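Local coordinates for putative 2OG-Fe(II) oxygenase family protein (PDB 3OOX), which probably acts as an iron(II)- and 2-oxoglutarate-dependent oxygenase, perhaps forming ethylene from 2-oxoglutarate while also oxidising L-arginine, at residues E31-F35 and L208-R213; L38-L43 and S137-M141; H100-D104 and V131-N136; R110-M115 and F271-Y275; I229-D233 and L243-H248. All coordinates share one frame; numbering follows the deposited sequence.

Contact 1 (E31-F35 and L208-R213); sequences ERYGF and LEVLDR
Phe35 and Val210 make the close-packed, buried half of this contact. Val210 CG2 approaches the ring obliquely, 3.7 Å from Phe35 CD1 and hardly farther from CE1, the side chains passing one another and pointing opposite ways. The same methyl also touches Tyr33 O at 3.7 Å, an oxygen at the edge of the Phe35 ring, in its plane. Leu208 adds a thinner layer: its CD2 stands 4.3 Å from Phe35 CE2. His248, meeting the Phe35 ring edge-to-face, and Val228 help to enclose this apolar end.

Topologically, the contact spans the two sheets of the double-stranded beta-helix fold of this oxygenase family. Strand 208-211 belongs to the smaller sheet, whereas Phe35 opens strand 35-39 of the larger one, directly after helix 19-33; Gly34, at a phi of 75°, makes the turn between helix and strand.

Toward solvent, apolar packing gives way to a salt bridge. Arg32 grips Asp212 end-on, one nitrogen to each oxygen: NH1 to OD1 at 2.7 Å and NH2 to OD2 at 3.1 Å, both through syn lone pairs, with guanidinium and carboxylate only 19° from coplanar. A bend at chi2 (62°) turns the arginine so that Tyr33 CE1 lies 3.5 Å above the centre of the guanidinium plane. Asp212 OD1 also takes a weak bond from Arg213 N, while the Arg213 guanidinium itself stays apart, its NE 6.1 Å from Arg32 NH1.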
# COMPACT_ATOMS: atom_id res chain seq x y z
N GLU A 31 -12.96 3.95 -9.47
CA GLU A 31 -14.09 3.13 -9.88
C GLU A 31 -13.79 2.38 -11.19
O GLU A 31 -14.21 1.23 -11.37
CB GLU A 31 -15.38 3.94 -9.98
CG GLU A 31 -16.59 3.03 -10.20
CD GLU A 31 -17.93 3.74 -10.22
OE1 GLU A 31 -18.02 4.92 -9.83
OE2 GLU A 31 -18.93 3.08 -10.60
N ARG A 32 -13.07 3.03 -12.10
CA ARG A 32 -12.76 2.45 -13.42
C ARG A 32 -11.66 1.39 -13.33
O ARG A 32 -11.78 0.32 -13.94
CB ARG A 32 -12.35 3.57 -14.39
CG ARG A 32 -11.87 3.13 -15.78
CD ARG A 32 -12.89 2.40 -16.58
NE ARG A 32 -12.25 1.93 -17.82
CZ ARG A 32 -11.57 0.78 -17.95
NH1 ARG A 32 -11.44 -0.07 -16.91
NH2 ARG A 32 -11.01 0.49 -19.12
N TYR A 33 -10.60 1.71 -12.60
CA TYR A 33 -9.34 0.94 -12.66
C TYR A 33 -8.93 0.30 -11.33
O TYR A 33 -8.02 -0.53 -11.32
CB TYR A 33 -8.19 1.83 -13.11
CG TYR A 33 -8.30 2.36 -14.52
CD1 TYR A 33 -8.24 1.49 -15.60
CD2 TYR A 33 -8.45 3.73 -14.78
CE1 TYR A 33 -8.35 1.96 -16.91
CE2 TYR A 33 -8.55 4.20 -16.09
CZ TYR A 33 -8.50 3.31 -17.13
OH TYR A 33 -8.60 3.78 -18.44
N GLY A 34 -9.56 0.72 -10.23
CA GLY A 34 -9.11 0.38 -8.89
C GLY A 34 -7.87 1.14 -8.43
O GLY A 34 -7.36 0.89 -7.35
N PHE A 35 -7.44 2.10 -9.24
CA PHE A 35 -6.18 2.84 -9.08
C PHE A 35 -6.40 4.30 -9.42
O PHE A 35 -7.22 4.61 -10.29
CB PHE A 35 -5.08 2.31 -10.02
CG PHE A 35 -4.28 1.15 -9.47
CD1 PHE A 35 -4.78 -0.14 -9.51
CD2 PHE A 35 -3.02 1.34 -8.92
CE1 PHE A 35 -4.07 -1.19 -9.01
CE2 PHE A 35 -2.29 0.28 -8.45
CZ PHE A 35 -2.82 -1.00 -8.51
N LEU A 208 5.06 -0.89 -12.98
CA LEU A 208 3.76 -1.23 -12.40
C LEU A 208 2.71 -1.34 -13.48
O LEU A 208 2.62 -0.49 -14.37
CB LEU A 208 3.34 -0.17 -11.37
CG LEU A 208 1.99 -0.38 -10.67
CD1 LEU A 208 1.92 -1.63 -9.77
CD2 LEU A 208 1.68 0.88 -9.85
N GLU A 209 1.91 -2.40 -13.43
CA GLU A 209 0.84 -2.59 -14.36
C GLU A 209 -0.42 -3.06 -13.64
O GLU A 209 -0.32 -3.81 -12.67
CB GLU A 209 1.22 -3.62 -15.41
CG GLU A 209 2.49 -3.25 -16.19
CD GLU A 209 2.78 -4.17 -17.35
OE1 GLU A 209 2.29 -5.33 -17.33
OE2 GLU A 209 3.52 -3.73 -18.29
N VAL A 210 -1.58 -2.62 -14.12
CA VAL A 210 -2.87 -3.07 -13.57
C VAL A 210 -3.59 -3.91 -14.60
O VAL A 210 -3.60 -3.58 -15.78
CB VAL A 210 -3.76 -1.88 -13.14
CG1 VAL A 210 -4.06 -0.90 -14.29
CG2 VAL A 210 -5.07 -2.37 -12.48
N LEU A 211 -4.21 -5.00 -14.14
CA LEU A 211 -5.00 -5.81 -15.05
C LEU A 211 -6.36 -5.17 -15.30
O LEU A 211 -7.17 -4.99 -14.36
CB LEU A 211 -5.17 -7.22 -14.45
CG LEU A 211 -5.86 -8.23 -15.34
CD1 LEU A 211 -4.98 -8.56 -16.55
CD2 LEU A 211 -6.15 -9.50 -14.54
N ASP A 212 -6.63 -4.80 -16.55
CA ASP A 212 -7.91 -4.19 -16.90
C ASP A 212 -9.00 -5.26 -16.98
O ASP A 212 -8.72 -6.46 -17.03
CB ASP A 212 -7.81 -3.42 -18.22
CG ASP A 212 -8.90 -2.36 -18.38
OD1 ASP A 212 -9.71 -2.12 -17.44
OD2 ASP A 212 -8.94 -1.75 -19.46
N ARG A 213 -10.26 -4.80 -17.03
CA ARG A 213 -11.40 -5.71 -17.05
C ARG A 213 -11.37 -6.71 -18.20
O ARG A 213 -11.86 -7.82 -18.07
CB ARG A 213 -12.70 -4.90 -17.13
CG ARG A 213 -12.95 -4.01 -15.93
CD ARG A 213 -14.38 -3.49 -15.90
NE ARG A 213 -15.35 -4.55 -15.60
CZ ARG A 213 -16.67 -4.45 -15.79
NH1 ARG A 213 -17.20 -3.34 -16.28
NH2 ARG A 213 -17.46 -5.47 -15.48

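Contact 2 (L38-L43 and S137-M141); sequences LSDYDL and SLDGM. With EDO (1,2-ethanediol), chain E.
Met141, present as selenomethionine, packs its end against Leu38, Tyr41, Asp42 and Leu43. The Met141 and Leu38 side chains meet tip to tip, with SE 3.9 Å from Leu38 CD2. The terminal CE lies 3.8 Å from Tyr41 CB and 3.6 Å from Asp42 OD1. With CG anti to the backbone N (chi1 176°) and bends at both chi2 and chi3, the chain leaves the helix and then curls its methyl toward the 41-43 turn. Leu43, modelled in two conformers, closes the remaining side in one of them, so its distances are less certain: its CD1 is 3.5 Å from Met141 CE, and the Leu43 and Leu138 side chains cross at about a right angle, their CD2 atoms 4.0 Å apart. Its close approach to Ser137 OG is doubtful, since Ser137 is also modelled twice.

One layer out, Leu227 touches Tyr41, Leu138 and Met141, Leu199 backs Met141, and Phe267 backs Leu138. Helix 127-152 is thereby laid against the large sheet, next to the end of strand 35-39. Tyr41 turns its hydroxyl away to Gln45 OE1. An ethanediol, probably from the crystallisation liquor, sits beside Asp42 and is hydrogen-bonded to Lys144 NZ; its 2.4 Å separation between O2 and Asp42 OD2 is too short to trust.

No hydrogen bond joins the segments; dispersion between apolar branches holds them, which implies little directional preference, with Asp42 at the margin.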
# COMPACT_ATOMS: atom_id res chain seq x y z
N LEU A 38 -1.92 10.47 -8.12
CA LEU A 38 -2.03 11.77 -7.43
C LEU A 38 -0.71 12.52 -7.59
O LEU A 38 0.34 12.06 -7.15
CB LEU A 38 -2.34 11.55 -5.95
CG LEU A 38 -2.51 12.81 -5.11
CD1 LEU A 38 -3.81 13.44 -5.50
CD2 LEU A 38 -2.55 12.45 -3.64
N SER A 39 -0.76 13.68 -8.26
CA SER A 39 0.42 14.52 -8.47
C SER A 39 0.41 15.71 -7.50
O SER A 39 -0.59 15.93 -6.80
CB SER A 39 0.42 14.99 -9.91
OG SER A 39 -0.73 15.76 -10.18
N ASP A 40 1.54 16.41 -7.42
CA ASP A 40 1.65 17.65 -6.66
C ASP A 40 1.31 17.46 -5.17
O ASP A 40 0.60 18.29 -4.58
CB ASP A 40 0.77 18.76 -7.26
CG ASP A 40 1.09 19.06 -8.70
OD1 ASP A 40 2.28 18.99 -9.09
OD2 ASP A 40 0.13 19.38 -9.44
N TYR A 41 1.83 16.41 -4.56
CA TYR A 41 1.57 16.17 -3.12
C TYR A 41 2.32 17.21 -2.31
O TYR A 41 3.27 17.84 -2.81
CB TYR A 41 1.92 14.74 -2.67
CG TYR A 41 3.31 14.20 -3.00
CD1 TYR A 41 4.47 14.81 -2.52
CD2 TYR A 41 3.46 13.05 -3.77
CE1 TYR A 41 5.74 14.29 -2.80
CE2 TYR A 41 4.72 12.52 -4.05
CZ TYR A 41 5.86 13.14 -3.56
OH TYR A 41 7.11 12.60 -3.84
N ASP A 42 1.91 17.40 -1.07
CA ASP A 42 2.53 18.44 -0.24
C ASP A 42 3.49 17.88 0.79
O ASP A 42 3.99 18.63 1.64
CB ASP A 42 1.45 19.34 0.41
CG ASP A 42 0.58 18.60 1.38
OD1 ASP A 42 0.61 17.36 1.41
OD2 ASP A 42 -0.18 19.29 2.12
N LEU A 43 3.76 16.56 0.71
CA LEU A 43 4.70 15.91 1.61
C LEU A 43 6.07 16.51 1.39
O LEU A 43 6.47 16.73 0.27
CB LEU A 43 4.78 14.41 1.34
CG LEU A 43 3.66 13.49 1.81
CD1 LEU A 43 2.35 13.72 1.04
CD2 LEU A 43 4.16 12.06 1.61
N SER A 137 3.15 10.41 7.67
CA SER A 137 2.89 11.26 6.53
C SER A 137 2.00 10.59 5.47
O SER A 137 1.09 11.19 4.93
CB SER A 137 4.21 11.67 5.90
OG SER A 137 3.98 12.44 4.76
N LEU A 138 2.32 9.33 5.17
CA LEU A 138 1.51 8.59 4.19
C LEU A 138 0.14 8.24 4.77
O LEU A 138 -0.85 8.23 4.04
CB LEU A 138 2.27 7.36 3.71
CG LEU A 138 3.45 7.69 2.80
CD1 LEU A 138 4.32 6.45 2.58
CD2 LEU A 138 3.01 8.27 1.47
N ASP A 139 0.08 7.95 6.07
CA ASP A 139 -1.20 7.68 6.75
C ASP A 139 -2.08 8.94 6.65
O ASP A 139 -3.29 8.85 6.39
CB ASP A 139 -1.01 7.28 8.22
CG ASP A 139 -2.22 6.63 8.81
OD1 ASP A 139 -2.87 5.80 8.13
OD2 ASP A 139 -2.54 6.92 10.00
N GLY A 140 -1.45 10.09 6.85
CA GLY A 140 -2.20 11.37 6.71
C GLY A 140 -2.73 11.66 5.32
O GLY A 140 -3.88 12.09 5.13
N MSE A 141 -1.88 11.44 4.33
CA MSE A 141 -2.29 11.64 2.94
C MSE A 141 -3.40 10.65 2.58
O MSE A 141 -4.37 10.97 1.90
CB MSE A 141 -1.11 11.56 1.98
CG MSE A 141 -1.54 11.66 0.57
SE MSE A 141 -2.50 13.32 0.17
CE MSE A 141 -0.90 14.41 -0.10
C1 EDO E . -4.43 19.85 3.82
O1 EDO E . -3.87 19.64 5.12
C2 EDO E . -3.33 20.16 2.82
O2 EDO E . -2.47 19.00 2.69

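Contact 3 (H100-D104 and V131-N136); sequences HMGRD and VSWLYN
The hydroxyl of Tyr135 stands over a face of the Arg103 guanidinium instead of meeting its N-H groups. OH lies 3.6 Å above that plane, displaced toward its rim, and ring and guanidinium planes are 83° apart. The bond of this hydroxyl goes instead to Ser169 O. The guanidinium is fixed by partners of its own, NE binding Gly167 O and NH2 forming a salt bridge with Asp139, which is consistent with its edge being occupied while a face is turned to the tyrosine.

Met101, a selenomethionine, crosses the base of the same ring at a slant. Its chain is extended throughout (chi2 -167°, chi3 160°), which carries CE to 3.7 Å from Tyr135 CG. The selenium is 4.8 Å from the ring centroid and 54° off the normal, an oblique Met-aromatic contact, and Val131 CG1 closes on SE at 4.0 Å. The carbonyl of Met101 comes to the ring from a different direction: its O lies at the edge, in the ring plane, 3.6 Å from CE2. A phenylalanine in place of Tyr135 would probably leave Ser169 O without its hydroxyl partner and uncover part of the Arg103 guanidinium face.

At the rim a water links Asp104 OD2 to Ser132 OG, although its distances are suspiciously short and Ser132 has two conformers. Leu171 of strand 170-176, the sheet neighbour of strand 97-101, touches Val131 and Tyr135, and Phe267 meets Tyr135 edge-to-face. Helix 127-152 thus packs against the large sheet, the helix-on-sheet layering characteristic of the double-stranded beta-helix oxygenases.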
# COMPACT_ATOMS: atom_id res chain seq x y z
N HIS A 100 9.21 -4.25 7.76
CA HIS A 100 7.86 -3.82 8.03
C HIS A 100 7.73 -3.06 9.34
O HIS A 100 8.19 -3.53 10.38
CB HIS A 100 6.93 -5.02 8.07
CG HIS A 100 6.68 -5.61 6.72
ND1 HIS A 100 6.86 -6.95 6.46
CD2 HIS A 100 6.30 -5.03 5.56
CE1 HIS A 100 6.58 -7.17 5.18
NE2 HIS A 100 6.24 -6.03 4.61
N MSE A 101 7.10 -1.90 9.24
CA MSE A 101 6.75 -1.09 10.40
C MSE A 101 5.25 -1.05 10.51
O MSE A 101 4.58 -0.65 9.56
CB MSE A 101 7.30 0.33 10.25
CG MSE A 101 6.94 1.24 11.45
SE MSE A 101 7.27 3.10 11.08
CE MSE A 101 6.09 3.80 12.49
N GLY A 102 4.74 -1.43 11.68
CA GLY A 102 3.33 -1.28 12.01
C GLY A 102 3.09 -0.03 12.81
O GLY A 102 3.98 0.79 13.03
N ARG A 103 1.87 0.11 13.34
CA ARG A 103 1.51 1.28 14.16
C ARG A 103 2.18 1.21 15.53
O ARG A 103 2.15 0.17 16.15
CB ARG A 103 -0.00 1.35 14.36
CG ARG A 103 -0.40 2.67 15.03
CD ARG A 103 -1.88 2.95 14.95
NE ARG A 103 -2.30 3.27 13.58
CZ ARG A 103 -2.09 4.38 12.92
NH1 ARG A 103 -1.50 5.42 13.50
NH2 ARG A 103 -2.52 4.48 11.67
N ASP A 104 2.72 2.35 15.96
CA ASP A 104 3.19 2.51 17.35
C ASP A 104 1.97 2.92 18.16
O ASP A 104 1.42 4.02 17.95
CB ASP A 104 4.22 3.63 17.48
CG ASP A 104 5.63 3.21 17.09
OD1 ASP A 104 6.03 2.06 17.37
OD2 ASP A 104 6.35 4.06 16.54
N VAL A 131 11.81 7.03 9.36
CA VAL A 131 10.84 6.08 8.83
C VAL A 131 9.46 6.29 9.50
O VAL A 131 8.40 6.15 8.85
CB VAL A 131 11.36 4.63 9.00
CG1 VAL A 131 10.31 3.58 8.57
CG2 VAL A 131 12.61 4.40 8.19
N SER A 132 9.44 6.61 10.80
CA SER A 132 8.17 6.90 11.48
C SER A 132 7.50 8.12 10.87
O SER A 132 6.29 8.14 10.70
CB SER A 132 8.35 7.08 13.00
OG SER A 132 8.75 5.89 13.65
N TRP A 133 8.29 9.15 10.52
CA TRP A 133 7.73 10.33 9.85
C TRP A 133 7.01 9.91 8.56
O TRP A 133 5.92 10.40 8.26
CB TRP A 133 8.79 11.38 9.54
CG TRP A 133 8.23 12.56 8.78
CD1 TRP A 133 7.71 13.72 9.33
CD2 TRP A 133 8.06 12.70 7.35
NE1 TRP A 133 7.27 14.56 8.34
CE2 TRP A 133 7.45 13.96 7.12
CE3 TRP A 133 8.36 11.88 6.25
CZ2 TRP A 133 7.14 14.42 5.84
CZ3 TRP A 133 8.04 12.34 4.98
CH2 TRP A 133 7.44 13.60 4.78
N LEU A 134 7.62 9.01 7.80
CA LEU A 134 7.04 8.61 6.53
C LEU A 134 5.74 7.83 6.71
O LEU A 134 4.76 8.04 5.97
CB LEU A 134 8.06 7.82 5.69
CG LEU A 134 7.62 7.45 4.26
CD1 LEU A 134 7.30 8.64 3.39
CD2 LEU A 134 8.67 6.57 3.55
N TYR A 135 5.72 6.95 7.71
CA TYR A 135 4.52 6.18 8.09
C TYR A 135 3.35 7.15 8.34
O TYR A 135 2.28 7.04 7.75
CB TYR A 135 4.81 5.34 9.34
CG TYR A 135 3.66 4.47 9.84
CD1 TYR A 135 2.53 5.03 10.42
CD2 TYR A 135 3.68 3.09 9.67
CE1 TYR A 135 1.50 4.28 10.86
CE2 TYR A 135 2.60 2.28 10.11
CZ TYR A 135 1.50 2.91 10.70
OH TYR A 135 0.44 2.15 11.09
N ASN A 136 3.61 8.12 9.20
CA ASN A 136 2.54 9.04 9.59
C ASN A 136 2.18 10.01 8.48
O ASN A 136 1.01 10.40 8.34
CB ASN A 136 2.94 9.76 10.89
CG ASN A 136 2.96 8.82 12.09
OD1 ASN A 136 3.99 8.71 12.78
ND2 ASN A 136 1.86 8.12 12.32
O HOH W 1 8.14 5.76 16.05

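Contact 4 (R110-M115 and F271-Y275); sequences RFRAHM and FASDY
Arg110 and Asp274 join two loops, the second folded as a type I beta turn from Ala272 to Tyr275; the first is drawn in where Phe111 O accepts both His114 N and Met115 N.

The charged part is a side-on salt bridge to a single oxygen. Arg110 NE (3.1 Å) and NH2 (3.0 Å) both donate to Asp274 OD2. That oxygen lies in the guanidinium plane, but the two nitrogens reach it from the same face of the carboxylate, whose plane is turned 35° from the guanidinium.

The aromatic part centres on Phe111. Ser273 CB sits over its face in a CH-pi contact, 4.1 Å from the centroid and 13° off the normal. Asp274 instead meets the ring edge, OD1 being 3.4 Å from CZ, with the carboxylate nearly perpendicular to the ring. Replacing Phe111 by alanine is likely to open a gap beneath Ser273 CB and leave the Asp274 carboxylate freer to turn.

The remaining link is a single hydrogen bond. His114 reaches Ser273 beside Asp299 of helix 298-309: NE2 and OG are 2.6 Å apart at 165°, OG lying in the imidazole plane, and either atom could be the donor.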
# COMPACT_ATOMS: atom_id res chain seq x y z
N ARG A 110 -5.86 -0.97 23.65
CA ARG A 110 -6.66 -2.18 23.56
C ARG A 110 -6.22 -3.10 22.41
O ARG A 110 -6.52 -4.29 22.44
CB ARG A 110 -8.14 -1.87 23.40
CG ARG A 110 -8.52 -1.24 22.07
CD ARG A 110 -9.90 -0.56 22.11
NE ARG A 110 -10.35 -0.12 20.81
CZ ARG A 110 -9.97 0.98 20.18
NH1 ARG A 110 -9.13 1.82 20.79
NH2 ARG A 110 -10.44 1.28 18.95
N PHE A 111 -5.56 -2.54 21.39
CA PHE A 111 -5.11 -3.35 20.24
C PHE A 111 -3.77 -4.05 20.47
O PHE A 111 -3.36 -4.87 19.63
CB PHE A 111 -5.01 -2.53 18.93
CG PHE A 111 -6.31 -1.98 18.40
CD1 PHE A 111 -7.57 -2.44 18.81
CD2 PHE A 111 -6.24 -1.01 17.42
CE1 PHE A 111 -8.70 -1.90 18.24
CE2 PHE A 111 -7.33 -0.48 16.86
CZ PHE A 111 -8.58 -0.91 17.25
N ARG A 112 -3.08 -3.77 21.58
CA ARG A 112 -1.78 -4.36 21.78
C ARG A 112 -1.82 -5.90 21.83
O ARG A 112 -0.83 -6.54 21.48
CB ARG A 112 -1.13 -3.80 23.04
CG ARG A 112 -0.64 -2.39 22.85
CD ARG A 112 -0.03 -1.78 24.13
NE ARG A 112 0.86 -0.75 23.67
CZ ARG A 112 2.11 -0.98 23.25
NH1 ARG A 112 2.65 -2.19 23.39
NH2 ARG A 112 2.82 0.01 22.74
N ALA A 113 -2.93 -6.48 22.27
CA ALA A 113 -3.02 -7.94 22.33
C ALA A 113 -2.92 -8.62 20.97
O ALA A 113 -2.55 -9.80 20.90
CB ALA A 113 -4.30 -8.36 23.04
N HIS A 114 -3.21 -7.91 19.87
CA HIS A 114 -3.11 -8.52 18.55
C HIS A 114 -2.23 -7.74 17.56
O HIS A 114 -1.97 -8.23 16.46
CB HIS A 114 -4.47 -8.76 17.92
CG HIS A 114 -5.13 -7.51 17.41
ND1 HIS A 114 -5.80 -6.64 18.26
CD2 HIS A 114 -5.25 -6.99 16.17
CE1 HIS A 114 -6.28 -5.64 17.56
NE2 HIS A 114 -5.96 -5.81 16.29
N MSE A 115 -1.74 -6.56 17.95
CA MSE A 115 -0.83 -5.76 17.12
C MSE A 115 0.50 -5.63 17.81
O MSE A 115 0.64 -4.98 18.86
CB MSE A 115 -1.43 -4.36 16.87
CG MSE A 115 -2.49 -4.40 15.84
SE MSE A 115 -3.51 -2.79 15.60
CE MSE A 115 -2.10 -1.57 15.28
N PHE A 271 -8.17 -0.29 7.95
CA PHE A 271 -9.15 0.14 8.92
C PHE A 271 -8.66 -0.25 10.36
O PHE A 271 -7.85 -1.14 10.58
CB PHE A 271 -10.49 -0.55 8.69
CG PHE A 271 -11.24 -0.11 7.47
CD1 PHE A 271 -11.48 1.23 7.23
CD2 PHE A 271 -11.80 -1.04 6.60
CE1 PHE A 271 -12.18 1.64 6.11
CE2 PHE A 271 -12.56 -0.62 5.51
CZ PHE A 271 -12.72 0.72 5.24
N ALA A 272 -9.24 0.42 11.35
CA ALA A 272 -9.20 -0.02 12.73
C ALA A 272 -9.67 -1.47 12.87
O ALA A 272 -10.66 -1.89 12.27
CB ALA A 272 -10.10 0.90 13.56
N SER A 273 -8.95 -2.23 13.68
CA SER A 273 -9.20 -3.66 13.88
C SER A 273 -10.63 -3.99 14.28
O SER A 273 -11.21 -4.95 13.81
CB SER A 273 -8.28 -4.20 14.95
OG SER A 273 -6.96 -4.15 14.50
N ASP A 274 -11.19 -3.15 15.15
CA ASP A 274 -12.55 -3.30 15.61
C ASP A 274 -13.65 -2.61 14.80
O ASP A 274 -14.83 -2.59 15.22
CB ASP A 274 -12.64 -2.89 17.11
CG ASP A 274 -12.22 -1.44 17.39
OD1 ASP A 274 -11.89 -0.72 16.42
OD2 ASP A 274 -12.29 -1.00 18.59
N TYR A 275 -13.30 -2.07 13.63
CA TYR A 275 -14.27 -1.43 12.75
C TYR A 275 -15.11 -2.51 12.09
O TYR A 275 -14.58 -3.42 11.44
CB TYR A 275 -13.59 -0.60 11.68
CG TYR A 275 -14.55 -0.01 10.68
CD1 TYR A 275 -15.51 0.89 11.08
CD2 TYR A 275 -14.47 -0.33 9.33
CE1 TYR A 275 -16.39 1.44 10.18
CE2 TYR A 275 -15.33 0.23 8.42
CZ TYR A 275 -16.28 1.12 8.84
OH TYR A 275 -17.16 1.68 7.92

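Contact 5 (I229-D233 and L243-H248); sequences INIGD and LPSTVH
The two backbones run at 107° to each other and come closest at Gly232 and Ser245, whose CA atoms are 4.8 Å apart, close enough for a CA-H...O contact from Ser245 to Ile231 O. At this crossing the Ser245 side chain, its OG anti to the backbone N, donates to Asp233 OD1 at 2.8 Å. The donor meets the carboxylate on its anti side, 32° out of the plane, while OD2 forms a salt bridge with Arg305. Nearby, Ile231 CB presses on Pro244 O at 3.3 Å, and its CD1 meets Leu243 CD1 at 4.2 Å; Leu243 O is buried here with no polar partner in the model. A water accepts from Thr246 N (2.8 Å) and lies 2.7 Å from Ile231 O, probably donating to it, bridging the strand end to the loop.

On the other side of the strand, Asn230 ND2 approaches His248 CE1 to 3.7 Å, amide and ring planes 60° apart, a packing contact only; ND2 is hydrogen-bonded to Asp193 OD2. His248 ND1 donates to Thr246 O at 3.1 Å, with that oxygen nearly in the ring plane, a bond that fixes the imidazole's rotation. His191, Asp193 and His248 fit the HxD...H pattern that holds iron in this family, so Asn230 and the Thr246 carbonyl probably act as second-shell supports of the metal site.

Gly232 is the N-cap of helix 233-238, Ile231 pairs with Gly34 just before strand 35-39, and His248 opens strand 248-250: the contact therefore lies where the larger sheet, the smaller sheet and a short helix converge.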
# COMPACT_ATOMS: atom_id res chain seq x y z
N ILE A 229 -2.15 5.21 -6.03
CA ILE A 229 -3.01 4.74 -4.95
C ILE A 229 -3.96 3.69 -5.48
O ILE A 229 -4.51 3.85 -6.57
CB ILE A 229 -3.82 5.88 -4.35
CG1 ILE A 229 -2.87 7.01 -3.92
CG2 ILE A 229 -4.66 5.37 -3.14
CD1 ILE A 229 -3.47 8.38 -3.93
N ASN A 230 -4.15 2.61 -4.73
CA ASN A 230 -5.14 1.56 -5.12
C ASN A 230 -6.07 1.17 -4.00
O ASN A 230 -5.72 1.21 -2.80
CB ASN A 230 -4.47 0.30 -5.72
CG ASN A 230 -3.58 -0.43 -4.75
OD1 ASN A 230 -2.50 0.07 -4.41
ND2 ASN A 230 -4.01 -1.62 -4.28
N ILE A 231 -7.28 0.78 -4.41
CA ILE A 231 -8.31 0.25 -3.54
C ILE A 231 -7.91 -1.16 -3.11
O ILE A 231 -7.44 -1.95 -3.94
CB ILE A 231 -9.65 0.14 -4.31
CG1 ILE A 231 -10.03 1.51 -4.91
CG2 ILE A 231 -10.77 -0.49 -3.42
CD1 ILE A 231 -10.30 2.60 -3.89
N GLY A 232 -8.11 -1.51 -1.83
CA GLY A 232 -7.89 -2.86 -1.34
C GLY A 232 -9.20 -3.55 -1.01
O GLY A 232 -10.28 -2.92 -1.00
N ASP A 233 -9.09 -4.83 -0.66
CA ASP A 233 -10.27 -5.65 -0.52
C ASP A 233 -11.21 -5.14 0.60
O ASP A 233 -12.42 -5.35 0.46
CB ASP A 233 -9.90 -7.09 -0.20
CG ASP A 233 -9.25 -7.81 -1.36
OD1 ASP A 233 -9.26 -7.31 -2.50
OD2 ASP A 233 -8.73 -8.91 -1.10
N LEU A 243 -16.32 0.11 -5.74
CA LEU A 243 -14.91 0.41 -5.97
C LEU A 243 -14.13 -0.91 -5.96
O LEU A 243 -14.08 -1.59 -4.94
CB LEU A 243 -14.36 1.36 -4.92
CG LEU A 243 -15.08 2.71 -4.78
CD1 LEU A 243 -14.42 3.62 -3.76
CD2 LEU A 243 -15.16 3.47 -6.12
N PRO A 244 -13.50 -1.26 -7.10
CA PRO A 244 -12.89 -2.60 -7.22
C PRO A 244 -11.46 -2.62 -6.68
O PRO A 244 -10.73 -1.64 -6.85
CB PRO A 244 -12.87 -2.83 -8.72
CG PRO A 244 -12.70 -1.41 -9.30
CD PRO A 244 -13.51 -0.54 -8.40
N SER A 245 -11.10 -3.72 -6.02
CA SER A 245 -9.73 -4.03 -5.63
C SER A 245 -9.15 -4.85 -6.78
O SER A 245 -9.57 -5.98 -7.03
CB SER A 245 -9.70 -4.82 -4.36
OG SER A 245 -8.37 -5.15 -4.04
N THR A 246 -8.23 -4.25 -7.52
CA THR A 246 -7.79 -4.84 -8.77
C THR A 246 -6.41 -5.49 -8.67
O THR A 246 -5.60 -5.21 -7.76
CB THR A 246 -7.87 -3.80 -9.89
OG1 THR A 246 -7.08 -2.67 -9.55
CG2 THR A 246 -9.32 -3.35 -10.03
N VAL A 247 -6.15 -6.38 -9.62
CA VAL A 247 -4.95 -7.17 -9.70
C VAL A 247 -3.88 -6.35 -10.40
O VAL A 247 -4.14 -5.68 -11.42
CB VAL A 247 -5.23 -8.48 -10.46
CG1 VAL A 247 -3.93 -9.22 -10.76
CG2 VAL A 247 -6.18 -9.35 -9.63
N HIS A 248 -2.69 -6.35 -9.81
CA HIS A 248 -1.57 -5.64 -10.38
C HIS A 248 -0.26 -6.41 -10.25
O HIS A 248 -0.17 -7.38 -9.51
CB HIS A 248 -1.46 -4.25 -9.72
CG HIS A 248 -1.47 -4.24 -8.23
ND1 HIS A 248 -2.63 -4.37 -7.48
CD2 HIS A 248 -0.48 -4.04 -7.34
CE1 HIS A 248 -2.33 -4.29 -6.20
NE2 HIS A 248 -1.04 -4.06 -6.08
O HOH W 2 -5.69 -4.44 -5.03
O HOH W 3 -7.03 -1.89 -6.56

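Overall arrangement
Contacts 1 and 5 form one cluster, their centres 7 Å apart, joined by Leu211 N to Val247 O and Tyr33 O to Thr246 OG1 where the two sheets meet. The centres of contacts 2 and 3 are 15 Å apart; both use helix 127-152, which packs on the large sheet, and a salt bridge also joins them. Contact 4 touches contact 3 through Met115 and lies about 30 Å, between centres, from contact 1. Along the chain, contact 3 is nested in contact 2, which is nested in contact 1; contact 5 is nested in contact 4, whose segments alternate with those of contacts 1, 2 and 3. N-terminal segments are thus interlocked with the oxygenase core.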